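PDB 2GU0: Non-structural protein 2 from Human rotavirus C, which forms octamers that probably bind single-stranded RNA, hydrolyse nucleoside triphosphates and, with NSP5, build the viroplasms where the viral RNA is replicated. Local coordinates for residues 22-30 and 44-55; 182-192 and 220-228. All coordinates share one frame; numbering follows the deposited sequence.

Contact 1 (22-30 and 44-55); sequences INKKAVQTM and YDTILYGVAPPP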
loop_
_atom_site.group_PDB
_atom_site.type_symbol
_atom_site.label_atom_id
_atom_site.label_comp_id
_atom_site.label_asym_id
_atom_site.label_seq_id
_atom_site.Cartn_x
_atom_site.Cartn_y
_atom_site.Cartn_z
ATOM N N ILE A 22 2.651 33.712 9.474
ATOM C CA ILE A 22 2.063 33.348 10.762
ATOM C C ILE A 22 1.765 31.844 10.690
ATOM O O ILE A 22 1.150 31.381 9.733
ATOM C CB ILE A 22 0.763 34.119 11.026
ATOM C CG1 ILE A 22 1.080 35.573 11.341
ATOM C CG2 ILE A 22 0.038 33.519 12.197
ATOM C CD1 ILE A 22 -0.143 36.411 11.642
ATOM N N ASN A 23 2.200 31.073 11.682
ATOM C CA ASN A 23 1.961 29.638 11.621
ATOM C C ASN A 23 0.753 29.167 12.418
ATOM O O ASN A 23 0.237 29.895 13.277
ATOM C CB ASN A 23 3.221 28.859 12.022
ATOM C CG ASN A 23 3.538 28.962 13.488
ATOM O OD1 ASN A 23 2.833 28.403 14.324
ATOM N ND2 ASN A 23 4.607 29.676 13.814
ATOM N N LYS A 24 0.309 27.942 12.117
ATOM C CA LYS A 24 -0.861 27.365 12.760
ATOM C C LYS A 24 -0.728 27.166 14.251
ATOM O O LYS A 24 -1.708 27.286 14.978
ATOM C CB LYS A 24 -1.239 26.042 12.104
ATOM C CG LYS A 24 -0.276 24.910 12.363
ATOM C CD LYS A 24 -0.681 23.670 11.585
ATOM C CE LYS A 24 0.442 22.634 11.610
ATOM N NZ LYS A 24 0.158 21.463 10.736
ATOM N N LYS A 25 0.464 26.846 14.732
ATOM C CA LYS A 25 0.600 26.676 16.172
ATOM C C LYS A 25 0.392 28.035 16.818
ATOM O O LYS A 25 -0.314 28.152 17.816
ATOM C CB LYS A 25 1.974 26.106 16.532
ATOM C CG LYS A 25 2.241 24.773 15.874
ATOM C CD LYS A 25 1.178 23.744 16.223
ATOM C CE LYS A 25 1.541 23.004 17.477
ATOM N NZ LYS A 25 2.842 22.291 17.272
ATOM N N ALA A 26 0.997 29.067 16.240
ATOM C CA ALA A 26 0.830 30.400 16.778
ATOM C C ALA A 26 -0.675 30.617 16.934
ATOM O O ALA A 26 -1.174 30.806 18.041
ATOM C CB ALA A 26 1.415 31.408 15.840
ATOM N N VAL A 27 -1.397 30.555 15.820
ATOM C CA VAL A 27 -2.844 30.729 15.830
ATOM C C VAL A 27 -3.523 29.859 16.887
ATOM O O VAL A 27 -4.334 30.342 17.656
ATOM C CB VAL A 27 -3.443 30.400 14.446
ATOM C CG1 VAL A 27 -4.964 30.533 14.473
ATOM C CG2 VAL A 27 -2.854 31.330 13.407
ATOM N N GLN A 28 -3.193 28.578 16.930
ATOM C CA GLN A 28 -3.797 27.676 17.908
ATOM C C GLN A 28 -3.602 28.203 19.323
ATOM O O GLN A 28 -4.517 28.159 20.149
ATOM C CB GLN A 28 -3.190 26.274 17.767
ATOM C CG GLN A 28 -3.305 25.386 18.989
ATOM C CD GLN A 28 -2.851 23.959 18.708
ATOM O OE1 GLN A 28 -1.944 23.735 17.903
ATOM N NE2 GLN A 28 -3.470 22.990 19.380
ATOM N N THR A 29 -2.403 28.711 19.583
ATOM C CA THR A 29 -2.040 29.259 20.881
ATOM C C THR A 29 -2.799 30.537 21.263
ATOM O O THR A 29 -3.304 30.656 22.377
ATOM C CB THR A 29 -0.537 29.543 20.917
ATOM O OG1 THR A 29 0.164 28.316 20.729
ATOM C CG2 THR A 29 -0.127 30.145 22.239
ATOM N N MET A 30 -2.896 31.495 20.353
ATOM C CA MET A 30 -3.586 32.711 20.715
ATOM C C MET A 30 -5.076 32.486 20.813
ATOM O O MET A 30 -5.779 33.286 21.425
ATOM C CB MET A 30 -3.285 33.840 19.730
ATOM C CG MET A 30 -4.222 33.938 18.579
ATOM S SD MET A 30 -5.750 34.799 18.953
ATOM C CE MET A 30 -6.306 35.079 17.285
ATOM N N TYR A 44 -0.491 39.140 18.845
ATOM C CA TYR A 44 -0.210 38.377 20.052
ATOM C C TYR A 44 1.083 37.566 20.035
ATOM O O TYR A 44 1.311 36.757 19.132
ATOM C CB TYR A 44 -1.363 37.430 20.332
ATOM C CG TYR A 44 -1.158 36.609 21.565
ATOM C CD1 TYR A 44 -1.179 37.210 22.817
ATOM C CD2 TYR A 44 -0.940 35.234 21.491
ATOM C CE1 TYR A 44 -0.994 36.475 23.972
ATOM C CE2 TYR A 44 -0.752 34.477 22.649
ATOM C CZ TYR A 44 -0.783 35.116 23.887
ATOM O OH TYR A 44 -0.626 34.421 25.053
ATOM N N ASP A 45 1.923 37.757 21.047
ATOM C CA ASP A 45 3.156 37.001 21.097
ATOM C C ASP A 45 2.963 35.672 21.824
ATOM O O ASP A 45 2.686 35.613 23.016
ATOM C CB ASP A 45 4.278 37.810 21.740
ATOM C CG ASP A 45 5.590 37.069 21.720
ATOM O OD1 ASP A 45 5.735 36.172 20.864
ATOM O OD2 ASP A 45 6.478 37.375 22.544
ATOM N N THR A 46 3.123 34.609 21.053
ATOM C CA THR A 46 2.978 33.227 21.476
ATOM C C THR A 46 4.200 32.692 22.230
ATOM O O THR A 46 4.155 31.621 22.851
ATOM C CB THR A 46 2.702 32.383 20.218
ATOM O OG1 THR A 46 1.293 32.353 19.979
ATOM C CG2 THR A 46 3.219 31.003 20.351
ATOM N N ILE A 47 5.286 33.457 22.185
ATOM C CA ILE A 47 6.528 33.066 22.830
ATOM C C ILE A 47 7.112 31.831 22.144
ATOM O O ILE A 47 8.143 31.913 21.478
ATOM C CB ILE A 47 6.330 32.782 24.330
ATOM C CG1 ILE A 47 5.578 33.945 24.974
ATOM C CG2 ILE A 47 7.674 32.632 25.009
ATOM C CD1 ILE A 47 5.368 33.801 26.458
ATOM N N LEU A 48 6.461 30.691 22.268
ATOM C CA LEU A 48 6.994 29.497 21.630
ATOM C C LEU A 48 6.851 29.397 20.091
ATOM O O LEU A 48 7.691 28.780 19.423
ATOM C CB LEU A 48 6.367 28.262 22.268
ATOM C CG LEU A 48 6.646 28.084 23.754
ATOM C CD1 LEU A 48 6.086 26.743 24.225
ATOM C CD2 LEU A 48 8.145 28.164 23.985
ATOM N N TYR A 49 5.805 30.001 19.524
ATOM C CA TYR A 49 5.576 29.897 18.086
ATOM C C TYR A 49 5.546 31.199 17.310
ATOM O O TYR A 49 5.000 31.263 16.208
ATOM C CB TYR A 49 4.269 29.145 17.813
ATOM C CG TYR A 49 4.211 27.757 18.399
ATOM C CD1 TYR A 49 3.245 27.429 19.340
ATOM C CD2 TYR A 49 5.107 26.763 18.004
ATOM C CE1 TYR A 49 3.164 26.148 19.879
ATOM C CE2 TYR A 49 5.034 25.471 18.536
ATOM C CZ TYR A 49 4.056 25.174 19.477
ATOM O OH TYR A 49 3.959 23.923 20.036
ATOM N N GLY A 50 6.134 32.241 17.866
ATOM C CA GLY A 50 6.144 33.500 17.157
ATOM C C GLY A 50 4.904 34.345 17.378
ATOM O O GLY A 50 4.197 34.205 18.373
ATOM N N VAL A 51 4.636 35.218 16.422
ATOM C CA VAL A 51 3.512 36.121 16.503
ATOM C C VAL A 51 2.236 35.612 15.867
ATOM O O VAL A 51 2.231 35.233 14.696
ATOM C CB VAL A 51 3.886 37.475 15.856
ATOM C CG1 VAL A 51 2.691 38.419 15.866
ATOM C CG2 VAL A 51 5.065 38.070 16.599
ATOM N N ALA A 52 1.156 35.629 16.645
ATOM C CA ALA A 52 -0.154 35.210 16.176
ATOM C C ALA A 52 -0.956 36.461 15.818
ATOM O O ALA A 52 -0.548 37.581 16.110
ATOM C CB ALA A 52 -0.848 34.444 17.246
ATOM N N PRO A 53 -2.112 36.290 15.171
ATOM C CA PRO A 53 -2.932 37.442 14.794
ATOM C C PRO A 53 -3.608 38.115 15.981
ATOM O O PRO A 53 -3.797 37.503 17.034
ATOM C CB PRO A 53 -3.957 36.836 13.859
ATOM C CG PRO A 53 -3.271 35.640 13.319
ATOM C CD PRO A 53 -2.608 35.069 14.521
ATOM N N PRO A 54 -3.986 39.394 15.826
ATOM C CA PRO A 54 -4.654 40.095 16.926
ATOM C C PRO A 54 -5.889 39.288 17.325
ATOM O O PRO A 54 -6.673 38.888 16.462
ATOM C CB PRO A 54 -5.024 41.432 16.296
ATOM C CG PRO A 54 -3.904 41.671 15.369
ATOM C CD PRO A 54 -3.703 40.320 14.716
ATOM N N PRO A 55 -6.076 39.029 18.626
ATOM C CA PRO A 55 -7.243 38.256 19.081
ATOM C C PRO A 55 -8.566 38.852 18.594
ATOM O O PRO A 55 -9.606 38.188 18.576
ATOM C CB PRO A 55 -7.100 38.284 20.597
ATOM C CG PRO A 55 -5.618 38.291 20.779
ATOM C CD PRO A 55 -5.171 39.321 19.748
#
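The ring of Tyr-49 takes Lys-25 on one face, with CB in a CH-pi contact over its centre, 3.2 Å from the ring centroid, while Thr-29 OG1 lies at the ring edge, in plane, 3.5 Å from CD1. Beyond CB the lysine folds back at chi2, chi3 and chi4, so that the chain stays by the ring, and its NZ makes a long, weak ion pair with Asp-120 of the second subunit. The Tyr-44 ring has Thr-29 CG2 at its edge, and its OH bonds to Gln-160 of the second subunit. In fold terms, a short antiparallel hairpin, 44-45 with 51-52, packs on the first turns of helix 24-32 within the N-terminal region of NSP2. Asn-23 is the N-cap of that helix: OD1 accepts from Ala-26 N at 2.7 Å, and ND2 donates to Tyr-49 O at 2.9 Å with a bent angle of 139°, one amide tying helix start to hairpin loop. The plane of the Asn-23 amide stands 85° from the Tyr-49 ring. Along the helix, Ala-26 CB sits 4.0 Å from Ala-52 CB. Met-30, its chain bent at chi2, carries SD to within 3.9 Å of Pro-55 CG, and Ile-22 CD1 rests 3.6 Å from Pro-53 CG.

Contact 2 (182-192 and 220-228); sequences DEYKITINTKT and KRHWRLVLH
Arg-224 reaches across to Glu-183 between two neighbouring strands, the middle one 182-188 and 222-227, which run antiparallel in the five-stranded sheet of the HIT-like C-terminal region. Its CB and CG lie near Tyr-184 O, CG at 3.7 Å; CD comes up to Glu-183 OE2. With CG anti to the backbone N (chi1 -167°) and a bend at chi3, the chain crosses Glu-183 obliquely, NE staying 4.1 Å from its OE2, and NH1 meets Glu-183 OE1 at 2.7 Å in a salt bridge. That oxygen lies in the guanidinium plane, whereas the nitrogen approaches from above the carboxylate plane, the two planes being 56° apart. NH2 lies 3.7 Å from Lys-185 CE and has a long, weak ion pair with Glu-153. The lysine ammonium is held by salt bridges to Glu-153 and Glu-147, acids that would be expected to temper the nearby positive charge. Lys-185, Arg-224 and His-222, the predicted active-site residue, share one face of the sheet, consistent with a site for nucleotide phosphates. Tyr-184, Ile-186, Trp-223 and Leu-225 occupy the opposite face, Ile-186 CD1 lying 4.0 Å from Leu-225 CG. Between the faces, Ile-186 and Trp-223 form a hydrogen-bonded pair. At the far end Ile-188 CD1 lies over one face of the Arg-221 guanidinium, toward its rim, and Ile-188 CG2 meets the indole edge of Trp-223, 3.8 Å from CZ3.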
loop_
_atom_site.group_PDB
_atom_site.type_symbol
_atom_site.label_atom_id
_atom_site.label_comp_id
_atom_site.label_asym_id
_atom_site.label_seq_id
_atom_site.Cartn_x
_atom_site.Cartn_y
_atom_site.Cartn_z
ATOM N N ASP A 182 -21.471 28.277 -8.103
ATOM C CA ASP A 182 -21.159 27.837 -9.461
ATOM C C ASP A 182 -20.880 29.113 -10.262
ATOM O O ASP A 182 -21.805 29.776 -10.728
ATOM C CB ASP A 182 -22.383 27.092 -10.023
ATOM C CG ASP A 182 -22.112 26.390 -11.348
ATOM O OD1 ASP A 182 -21.858 27.063 -12.369
ATOM O OD2 ASP A 182 -22.165 25.146 -11.371
ATOM N N GLU A 183 -19.612 29.467 -10.418
ATOM C CA GLU A 183 -19.285 30.683 -11.146
ATOM C C GLU A 183 -18.136 30.530 -12.131
ATOM O O GLU A 183 -17.386 29.567 -12.075
ATOM C CB GLU A 183 -18.903 31.789 -10.164
ATOM C CG GLU A 183 -19.843 31.964 -8.997
ATOM C CD GLU A 183 -19.347 33.012 -8.024
ATOM O OE1 GLU A 183 -18.291 32.782 -7.413
ATOM O OE2 GLU A 183 -19.995 34.067 -7.867
ATOM N N TYR A 184 -18.021 31.502 -13.030
ATOM C CA TYR A 184 -16.939 31.568 -14.005
ATOM C C TYR A 184 -16.544 33.034 -14.049
ATOM O O TYR A 184 -17.297 33.896 -13.587
ATOM C CB TYR A 184 -17.393 31.141 -15.401
ATOM C CG TYR A 184 -17.889 29.728 -15.481
ATOM C CD1 TYR A 184 -19.157 29.398 -15.014
ATOM C CD2 TYR A 184 -17.105 28.718 -16.033
ATOM C CE1 TYR A 184 -19.640 28.099 -15.099
ATOM C CE2 TYR A 184 -17.576 27.418 -16.123
ATOM C CZ TYR A 184 -18.847 27.119 -15.652
ATOM O OH TYR A 184 -19.356 25.852 -15.729
ATOM N N LYS A 185 -15.373 33.329 -14.597
ATOM C CA LYS A 185 -14.938 34.716 -14.682
ATOM C C LYS A 185 -14.469 35.099 -16.086
ATOM O O LYS A 185 -13.698 34.376 -16.720
ATOM C CB LYS A 185 -13.822 34.990 -13.673
ATOM C CG LYS A 185 -13.453 36.465 -13.575
ATOM C CD LYS A 185 -12.316 36.744 -12.593
ATOM C CE LYS A 185 -12.743 36.561 -11.153
ATOM N NZ LYS A 185 -11.661 36.969 -10.222
ATOM N N ILE A 186 -14.950 36.245 -16.561
ATOM C CA ILE A 186 -14.592 36.778 -17.871
ATOM C C ILE A 186 -13.595 37.906 -17.654
ATOM O O ILE A 186 -13.864 38.830 -16.904
ATOM C CB ILE A 186 -15.810 37.391 -18.553
ATOM C CG1 ILE A 186 -16.957 36.388 -18.589
ATOM C CG2 ILE A 186 -15.451 37.842 -19.942
ATOM C CD1 ILE A 186 -18.237 37.001 -19.100
ATOM N N THR A 187 -12.443 37.848 -18.299
ATOM C CA THR A 187 -11.461 38.917 -18.136
ATOM C C THR A 187 -10.932 39.260 -19.506
ATOM O O THR A 187 -10.785 38.373 -20.327
ATOM C CB THR A 187 -10.268 38.479 -17.243
ATOM O OG1 THR A 187 -9.566 37.402 -17.871
ATOM C CG2 THR A 187 -10.751 38.017 -15.895
ATOM N N ILE A 188 -10.665 40.536 -19.771
ATOM C CA ILE A 188 -10.120 40.930 -21.075
ATOM C C ILE A 188 -8.625 40.621 -21.096
ATOM O O ILE A 188 -7.952 40.693 -20.064
ATOM C CB ILE A 188 -10.324 42.436 -21.363
ATOM C CG1 ILE A 188 -9.813 43.270 -20.183
ATOM C CG2 ILE A 188 -11.784 42.715 -21.660
ATOM C CD1 ILE A 188 -10.146 44.747 -20.275
ATOM N N ASN A 189 -8.097 40.277 -22.261
ATOM C CA ASN A 189 -6.685 39.948 -22.343
ATOM C C ASN A 189 -5.802 41.184 -22.423
ATOM O O ASN A 189 -4.605 41.114 -22.156
ATOM C CB ASN A 189 -6.425 39.039 -23.548
ATOM C CG ASN A 189 -7.368 37.844 -23.591
ATOM O OD1 ASN A 189 -7.646 37.231 -22.570
ATOM N ND2 ASN A 189 -7.858 37.510 -24.782
ATOM N N THR A 190 -6.412 42.311 -22.775
ATOM C CA THR A 190 -5.714 43.586 -22.932
ATOM C C THR A 190 -6.680 44.742 -22.722
ATOM O O THR A 190 -7.853 44.649 -23.085
ATOM C CB THR A 190 -5.149 43.710 -24.343
ATOM O OG1 THR A 190 -4.013 42.857 -24.480
ATOM C CG2 THR A 190 -4.758 45.134 -24.639
ATOM N N LYS A 191 -6.186 45.838 -22.154
ATOM C CA LYS A 191 -7.025 47.006 -21.910
ATOM C C LYS A 191 -7.357 47.743 -23.203
ATOM O O LYS A 191 -7.751 48.911 -23.164
ATOM C CB LYS A 191 -6.333 47.979 -20.948
ATOM C CG LYS A 191 -6.234 47.520 -19.494
ATOM C CD LYS A 191 -5.490 48.563 -18.650
ATOM C CE LYS A 191 -5.480 48.211 -17.169
ATOM N NZ LYS A 191 -4.864 49.286 -16.340
ATOM N N THR A 192 -7.203 47.067 -24.339
ATOM C CA THR A 192 -7.483 47.672 -25.640
ATOM C C THR A 192 -8.981 47.728 -25.956
ATOM O O THR A 192 -9.763 46.913 -25.460
ATOM C CB THR A 192 -6.759 46.907 -26.782
ATOM O OG1 THR A 192 -6.888 47.634 -28.009
ATOM C CG2 THR A 192 -7.364 45.526 -26.976
ATOM N N LYS A 220 -15.543 46.985 -11.718
ATOM C CA LYS A 220 -14.244 46.926 -12.382
ATOM C C LYS A 220 -14.374 46.471 -13.835
ATOM O O LYS A 220 -15.480 46.367 -14.357
ATOM C CB LYS A 220 -13.338 45.967 -11.631
ATOM C CG LYS A 220 -13.337 46.170 -10.128
ATOM C CD LYS A 220 -12.782 47.525 -9.752
ATOM C CE LYS A 220 -12.441 47.566 -8.273
ATOM N NZ LYS A 220 -11.321 46.643 -7.934
ATOM N N ARG A 221 -13.249 46.207 -14.494
ATOM C CA ARG A 221 -13.297 45.752 -15.881
ATOM C C ARG A 221 -13.057 44.250 -16.023
ATOM O O ARG A 221 -12.153 43.815 -16.736
ATOM C CB ARG A 221 -12.290 46.512 -16.743
ATOM C CG ARG A 221 -12.626 47.978 -16.948
ATOM C CD ARG A 221 -11.549 48.662 -17.778
ATOM N NE ARG A 221 -11.552 48.181 -19.155
ATOM C CZ ARG A 221 -10.571 48.393 -20.028
ATOM N NH1 ARG A 221 -9.492 49.082 -19.672
ATOM N NH2 ARG A 221 -10.678 47.922 -21.265
ATOM N N HIS A 222 -13.858 43.470 -15.308
ATOM C CA HIS A 222 -13.812 42.017 -15.367
ATOM C C HIS A 222 -15.218 41.587 -14.967
ATOM O O HIS A 222 -15.931 42.333 -14.298
ATOM C CB HIS A 222 -12.715 41.431 -14.450
ATOM C CG HIS A 222 -13.069 41.377 -12.997
ATOM N ND1 HIS A 222 -12.474 42.191 -12.057
ATOM C CD2 HIS A 222 -13.912 40.566 -12.312
ATOM C CE1 HIS A 222 -12.932 41.880 -10.856
ATOM N NE2 HIS A 222 -13.805 40.896 -10.981
ATOM N N TRP A 223 -15.633 40.400 -15.382
ATOM C CA TRP A 223 -16.999 39.971 -15.113
ATOM C C TRP A 223 -17.185 38.581 -14.532
ATOM O O TRP A 223 -16.378 37.678 -14.743
ATOM C CB TRP A 223 -17.803 40.104 -16.409
ATOM C CG TRP A 223 -17.655 41.455 -17.011
ATOM C CD1 TRP A 223 -18.445 42.535 -16.787
ATOM C CD2 TRP A 223 -16.581 41.909 -17.836
ATOM N NE1 TRP A 223 -17.931 43.639 -17.414
ATOM C CE2 TRP A 223 -16.784 43.284 -18.066
ATOM C CE3 TRP A 223 -15.458 41.288 -18.396
ATOM C CZ2 TRP A 223 -15.906 44.058 -18.833
ATOM C CZ3 TRP A 223 -14.579 42.055 -19.162
ATOM C CH2 TRP A 223 -14.810 43.432 -19.372
ATOM N N ARG A 224 -18.275 38.415 -13.798
ATOM C CA ARG A 224 -18.579 37.134 -13.190
ATOM C C ARG A 224 -19.888 36.552 -13.737
ATOM O O ARG A 224 -20.924 37.208 -13.727
ATOM C CB ARG A 224 -18.651 37.292 -11.660
ATOM C CG ARG A 224 -18.656 35.968 -10.901
ATOM C CD ARG A 224 -18.418 36.153 -9.407
ATOM N NE ARG A 224 -17.059 36.602 -9.126
ATOM C CZ ARG A 224 -16.186 35.943 -8.361
ATOM N NH1 ARG A 224 -16.521 34.787 -7.792
ATOM N NH2 ARG A 224 -14.974 36.456 -8.153
ATOM N N LEU A 225 -19.817 35.327 -14.249
ATOM C CA LEU A 225 -20.992 34.630 -14.760
ATOM C C LEU A 225 -21.625 33.980 -13.537
ATOM O O LEU A 225 -21.023 33.093 -12.931
ATOM C CB LEU A 225 -20.591 33.548 -15.772
ATOM C CG LEU A 225 -20.152 34.061 -17.144
ATOM C CD1 LEU A 225 -19.576 32.935 -17.958
ATOM C CD2 LEU A 225 -21.337 34.673 -17.861
ATOM N N VAL A 226 -22.822 34.430 -13.166
ATOM C CA VAL A 226 -23.501 33.891 -11.997
ATOM C C VAL A 226 -24.834 33.268 -12.364
ATOM O O VAL A 226 -25.393 33.570 -13.416
ATOM C CB VAL A 226 -23.724 34.988 -10.939
ATOM C CG1 VAL A 226 -22.386 35.561 -10.517
ATOM C CG2 VAL A 226 -24.607 36.099 -11.496
ATOM N N LEU A 227 -25.336 32.385 -11.508
ATOM C CA LEU A 227 -26.613 31.728 -11.767
ATOM C C LEU A 227 -27.752 32.726 -11.636
ATOM O O LEU A 227 -27.730 33.578 -10.742
ATOM C CB LEU A 227 -26.844 30.576 -10.781
ATOM C CG LEU A 227 -26.484 29.125 -11.136
ATOM C CD1 LEU A 227 -25.869 29.056 -12.510
ATOM C CD2 LEU A 227 -25.551 28.564 -10.081
ATOM N N HIS A 228 -28.744 32.625 -12.523
ATOM C CA HIS A 228 -29.891 33.529 -12.470
ATOM C C HIS A 228 -30.471 33.512 -11.056
ATOM O O HIS A 228 -30.915 34.540 -10.535
ATOM C CB HIS A 228 -30.965 33.109 -13.478
ATOM C CG HIS A 228 -30.578 33.326 -14.911
ATOM N ND1 HIS A 228 -30.069 34.520 -15.373
ATOM C CD2 HIS A 228 -30.662 32.513 -15.991
ATOM C CE1 HIS A 228 -29.859 34.434 -16.675
ATOM N NE2 HIS A 228 -30.211 33.227 -17.074
#

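Contact 1, with its centre about 27 Å from the chain centre, is nevertheless largely buried, partly because a second subunit of the octamer packs against it; contact 2 lies about 11 Å from that centre and is only partly buried. They share no element: a helix start meets a small hairpin in one, two neighbouring strands of a larger sheet in the other, with centres 38 Å apart on opposite sides of the chain's centre. The first relies on apolar packing and one amide that caps the helix and also bonds the hairpin loop, whereas the second combines main-chain bonding with charged groups at a predicted nucleotide site.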